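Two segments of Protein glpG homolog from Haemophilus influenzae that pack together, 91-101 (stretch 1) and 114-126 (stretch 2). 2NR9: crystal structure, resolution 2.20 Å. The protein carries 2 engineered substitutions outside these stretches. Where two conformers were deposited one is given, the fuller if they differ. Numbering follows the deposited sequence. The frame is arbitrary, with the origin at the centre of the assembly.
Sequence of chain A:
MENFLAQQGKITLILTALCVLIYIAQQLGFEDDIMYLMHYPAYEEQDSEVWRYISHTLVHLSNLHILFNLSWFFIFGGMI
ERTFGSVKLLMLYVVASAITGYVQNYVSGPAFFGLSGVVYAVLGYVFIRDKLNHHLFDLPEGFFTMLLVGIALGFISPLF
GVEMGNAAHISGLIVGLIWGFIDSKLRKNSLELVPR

Stretch 1, residues 91-101: MLYVVASAITG
Stretch 2 (114-126) GLSGVVYAVLGYV

No hydrogen bond crosses between these two segments of the GlpG homolog, although serine and threonine lie on the contacting side of the first; the example illustrates how small residues let helices approach closely while Ser97 and Thr100 bond to carbonyls of their own helix. Residues 91-101 are helical throughout, within a longer helix. In the second segment, Gly114 (phi/psi 121/163) and Leu115 (-94/3) lead into a helix that begins at 116 and runs on past 126. The helix axes approach to 8.6 Å, with an angle of 123° between their N-to-C directions, so the chains run obliquely against each other. The register pairs Leu92 with Val122 (CA to CA 7.5 Å), Ala96 with Val118 (CA to CA 5.5 Å) and Thr100 with Gly117 (CA to CA 5.9 Å). In all, 397 Å² is buried between them, both sides summed, and every residue in direct contact is buried in the assembly.

The middle of the contact is built from small side chains. Ala96 and Ala121 point toward the opposing segment, and their CB atoms meet at 3.6 Å. Ala96 CB also lies 4.3 Å from Val118 CA, a backbone approach that a methyl side chain permits. Val118 (chi1 t), directed sideways, has the largest covered area in its segment. Val118 CG2 sits 3.3 Å from Ser97 OG, a close contact with a methyl group; Ser97 OG, in the m rotamer, donates instead to Tyr93 O of its own helix at 2.6 Å.

Thr100 repeats the principle. Its p rotamer allows Thr100 OG1 to donate to Ala96 O at 2.8 Å, while Thr100 CG2 rests 3.8 Å from Gly117 O. The absence of a side chain at Gly117 leaves room for Thr100, since an ideal CB would point toward the first segment and lie 2.9 Å from Thr100 OG1, a clash.

Larger groups extend the packing. Tyr93 (chi1 t, chi2 77°) starts sideways, but its end comes nearer the second segment; Leu115 CD1 and Val118 CG1 lie at the ring edge, near its plane, 3.9 Å from Tyr93 CE1 and 4.0 Å from Tyr93 CD1 respectively. Leu115 adopts chi1 t, chi2 p, which brings its end closer too. The CA-to-CB bonds of Leu92 (chi1 m, chi2 t) and Tyr125 (chi1 t, chi2 88°) each point toward the opposite segment, with Leu92 CD2 3.8 Å from Tyr125 CD1. Leu92 CD1 stands over one face of the Tyr125 ring, 4.2 Å from its centroid and 12° off the normal, a CH-pi contact. Both tyrosines thus offer apolar ring surface here, while their hydroxyls are hydrogen-bonded elsewhere in the structure.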

# COMPACT_ATOMS: atom_id res chain seq x y z
N MET A 91 -10.08 -2.02 3.38
CA MET A 91 -10.63 -1.39 2.16
C MET A 91 -9.58 -0.65 1.34
O MET A 91 -9.50 -0.81 0.12
CB MET A 91 -11.77 -0.43 2.51
CG MET A 91 -13.09 -1.11 2.86
SD MET A 91 -14.40 0.10 3.18
CE MET A 91 -15.80 -0.97 3.50
N LEU A 92 -8.84 0.25 1.98
CA LEU A 92 -7.78 0.96 1.28
C LEU A 92 -6.85 -0.07 0.64
O LEU A 92 -6.42 0.10 -0.51
CB LEU A 92 -6.97 1.82 2.26
CG LEU A 92 -7.59 3.11 2.80
CD1 LEU A 92 -6.86 3.56 4.06
CD2 LEU A 92 -7.56 4.21 1.75
N TYR A 93 -6.59 -1.17 1.34
CA TYR A 93 -5.69 -2.21 0.81
C TYR A 93 -6.23 -2.89 -0.45
O TYR A 93 -5.51 -3.04 -1.45
CB TYR A 93 -5.36 -3.27 1.87
CG TYR A 93 -4.72 -4.51 1.30
CD1 TYR A 93 -3.38 -4.52 0.91
CD2 TYR A 93 -5.47 -5.66 1.09
CE1 TYR A 93 -2.80 -5.65 0.35
CE2 TYR A 93 -4.90 -6.80 0.53
CZ TYR A 93 -3.57 -6.79 0.16
OH TYR A 93 -3.01 -7.93 -0.39
N VAL A 94 -7.47 -3.37 -0.37
CA VAL A 94 -8.08 -4.04 -1.50
C VAL A 94 -8.15 -3.12 -2.72
O VAL A 94 -7.76 -3.51 -3.82
CB VAL A 94 -9.51 -4.56 -1.15
CG1 VAL A 94 -10.18 -5.10 -2.38
CG2 VAL A 94 -9.44 -5.64 -0.07
N VAL A 95 -8.61 -1.89 -2.50
CA VAL A 95 -8.80 -0.91 -3.57
C VAL A 95 -7.49 -0.37 -4.14
O VAL A 95 -7.34 -0.25 -5.36
CB VAL A 95 -9.70 0.26 -3.11
CG1 VAL A 95 -9.63 1.42 -4.10
CG2 VAL A 95 -11.15 -0.22 -2.93
N ALA A 96 -6.57 0.01 -3.27
CA ALA A 96 -5.26 0.45 -3.75
C ALA A 96 -4.59 -0.67 -4.54
O ALA A 96 -4.07 -0.45 -5.63
CB ALA A 96 -4.39 0.90 -2.61
N SER A 97 -4.63 -1.90 -4.00
CA SER A 97 -4.02 -3.05 -4.68
C SER A 97 -4.58 -3.22 -6.10
O SER A 97 -3.83 -3.43 -7.06
CB SER A 97 -4.24 -4.35 -3.89
OG SER A 97 -3.62 -4.30 -2.61
N ALA A 98 -5.90 -3.16 -6.21
CA ALA A 98 -6.57 -3.35 -7.49
C ALA A 98 -6.29 -2.21 -8.45
O ALA A 98 -6.03 -2.44 -9.64
CB ALA A 98 -8.07 -3.52 -7.29
N ILE A 99 -6.38 -0.98 -7.96
CA ILE A 99 -6.18 0.19 -8.81
C ILE A 99 -4.74 0.36 -9.29
O ILE A 99 -4.51 0.61 -10.48
CB ILE A 99 -6.71 1.48 -8.15
CG1 ILE A 99 -8.25 1.45 -8.10
CG2 ILE A 99 -6.24 2.71 -8.94
CD1 ILE A 99 -8.87 2.59 -7.32
N THR A 100 -3.78 0.22 -8.37
CA THR A 100 -2.36 0.37 -8.73
C THR A 100 -1.91 -0.72 -9.70
O THR A 100 -1.13 -0.46 -10.62
CB THR A 100 -1.44 0.37 -7.49
OG1 THR A 100 -1.59 -0.86 -6.76
CG2 THR A 100 -1.77 1.56 -6.58
N GLY A 101 -2.40 -1.94 -9.50
CA GLY A 101 -2.10 -3.04 -10.41
C GLY A 101 -2.68 -2.77 -11.79
O GLY A 101 -2.05 -3.04 -12.81
N GLY A 114 4.65 -6.75 -5.21
CA GLY A 114 5.00 -5.94 -4.06
C GLY A 114 3.93 -5.02 -3.53
O GLY A 114 3.02 -4.60 -4.25
N LEU A 115 4.15 -4.57 -2.30
CA LEU A 115 3.21 -3.76 -1.54
C LEU A 115 3.44 -2.23 -1.66
O LEU A 115 2.71 -1.45 -1.04
CB LEU A 115 3.29 -4.18 -0.06
CG LEU A 115 2.18 -3.82 0.92
CD1 LEU A 115 0.90 -4.53 0.55
CD2 LEU A 115 2.61 -4.20 2.35
N SER A 116 4.42 -1.80 -2.46
CA SER A 116 4.74 -0.36 -2.55
C SER A 116 3.62 0.54 -3.07
O SER A 116 3.50 1.70 -2.66
CB SER A 116 6.06 -0.11 -3.29
OG SER A 116 6.01 -0.61 -4.61
N GLY A 117 2.77 0.01 -3.95
CA GLY A 117 1.62 0.75 -4.44
C GLY A 117 0.63 1.01 -3.32
O GLY A 117 -0.02 2.06 -3.27
N VAL A 118 0.50 0.04 -2.41
CA VAL A 118 -0.38 0.18 -1.25
C VAL A 118 0.25 1.13 -0.23
O VAL A 118 -0.45 1.95 0.38
CB VAL A 118 -0.66 -1.18 -0.58
CG1 VAL A 118 -1.52 -1.00 0.67
CG2 VAL A 118 -1.35 -2.12 -1.57
N VAL A 119 1.57 1.07 -0.10
CA VAL A 119 2.30 1.94 0.82
C VAL A 119 2.06 3.41 0.48
O VAL A 119 1.74 4.20 1.35
CB VAL A 119 3.83 1.63 0.80
CG1 VAL A 119 4.58 2.64 1.64
CG2 VAL A 119 4.10 0.22 1.32
N TYR A 120 2.22 3.76 -0.79
CA TYR A 120 1.96 5.12 -1.24
C TYR A 120 0.52 5.57 -1.03
O TYR A 120 0.27 6.71 -0.65
CB TYR A 120 2.42 5.32 -2.68
CG TYR A 120 3.91 5.51 -2.77
CD1 TYR A 120 4.76 4.42 -2.90
CD2 TYR A 120 4.48 6.76 -2.55
CE1 TYR A 120 6.14 4.58 -2.90
CE2 TYR A 120 5.85 6.93 -2.55
CZ TYR A 120 6.68 5.84 -2.72
OH TYR A 120 8.04 6.00 -2.73
N ALA A 121 -0.43 4.67 -1.26
CA ALA A 121 -1.83 4.98 -0.98
C ALA A 121 -1.96 5.27 0.51
O ALA A 121 -2.57 6.25 0.92
CB ALA A 121 -2.72 3.82 -1.38
N VAL A 122 -1.37 4.40 1.33
CA VAL A 122 -1.38 4.58 2.78
C VAL A 122 -0.69 5.89 3.19
O VAL A 122 -1.24 6.65 4.00
CB VAL A 122 -0.74 3.36 3.51
CG1 VAL A 122 -0.30 3.75 4.92
CG2 VAL A 122 -1.72 2.18 3.54
N LEU A 123 0.49 6.17 2.62
CA LEU A 123 1.20 7.42 2.91
C LEU A 123 0.39 8.62 2.42
O LEU A 123 0.33 9.66 3.08
CB LEU A 123 2.59 7.44 2.25
CG LEU A 123 3.59 6.36 2.66
CD1 LEU A 123 4.95 6.62 2.02
CD2 LEU A 123 3.72 6.32 4.18
N GLY A 124 -0.23 8.48 1.26
CA GLY A 124 -1.06 9.54 0.71
C GLY A 124 -2.26 9.84 1.61
O GLY A 124 -2.61 10.99 1.83
N TYR A 125 -2.89 8.78 2.11
CA TYR A 125 -4.05 8.92 2.99
C TYR A 125 -3.69 9.65 4.28
O TYR A 125 -4.35 10.61 4.66
CB TYR A 125 -4.63 7.55 3.32
CG TYR A 125 -5.96 7.62 4.01
CD1 TYR A 125 -7.14 7.66 3.28
CD2 TYR A 125 -6.05 7.66 5.40
CE1 TYR A 125 -8.36 7.73 3.91
CE2 TYR A 125 -7.27 7.74 6.03
CZ TYR A 125 -8.43 7.77 5.28
OH TYR A 125 -9.65 7.84 5.90
N VAL A 126 -2.65 9.17 4.95
CA VAL A 126 -2.20 9.78 6.19
C VAL A 126 -1.77 11.23 5.99
O VAL A 126 -2.09 12.10 6.79
CB VAL A 126 -1.04 8.98 6.81
CG1 VAL A 126 -0.47 9.72 8.02
CG2 VAL A 126 -1.51 7.58 7.19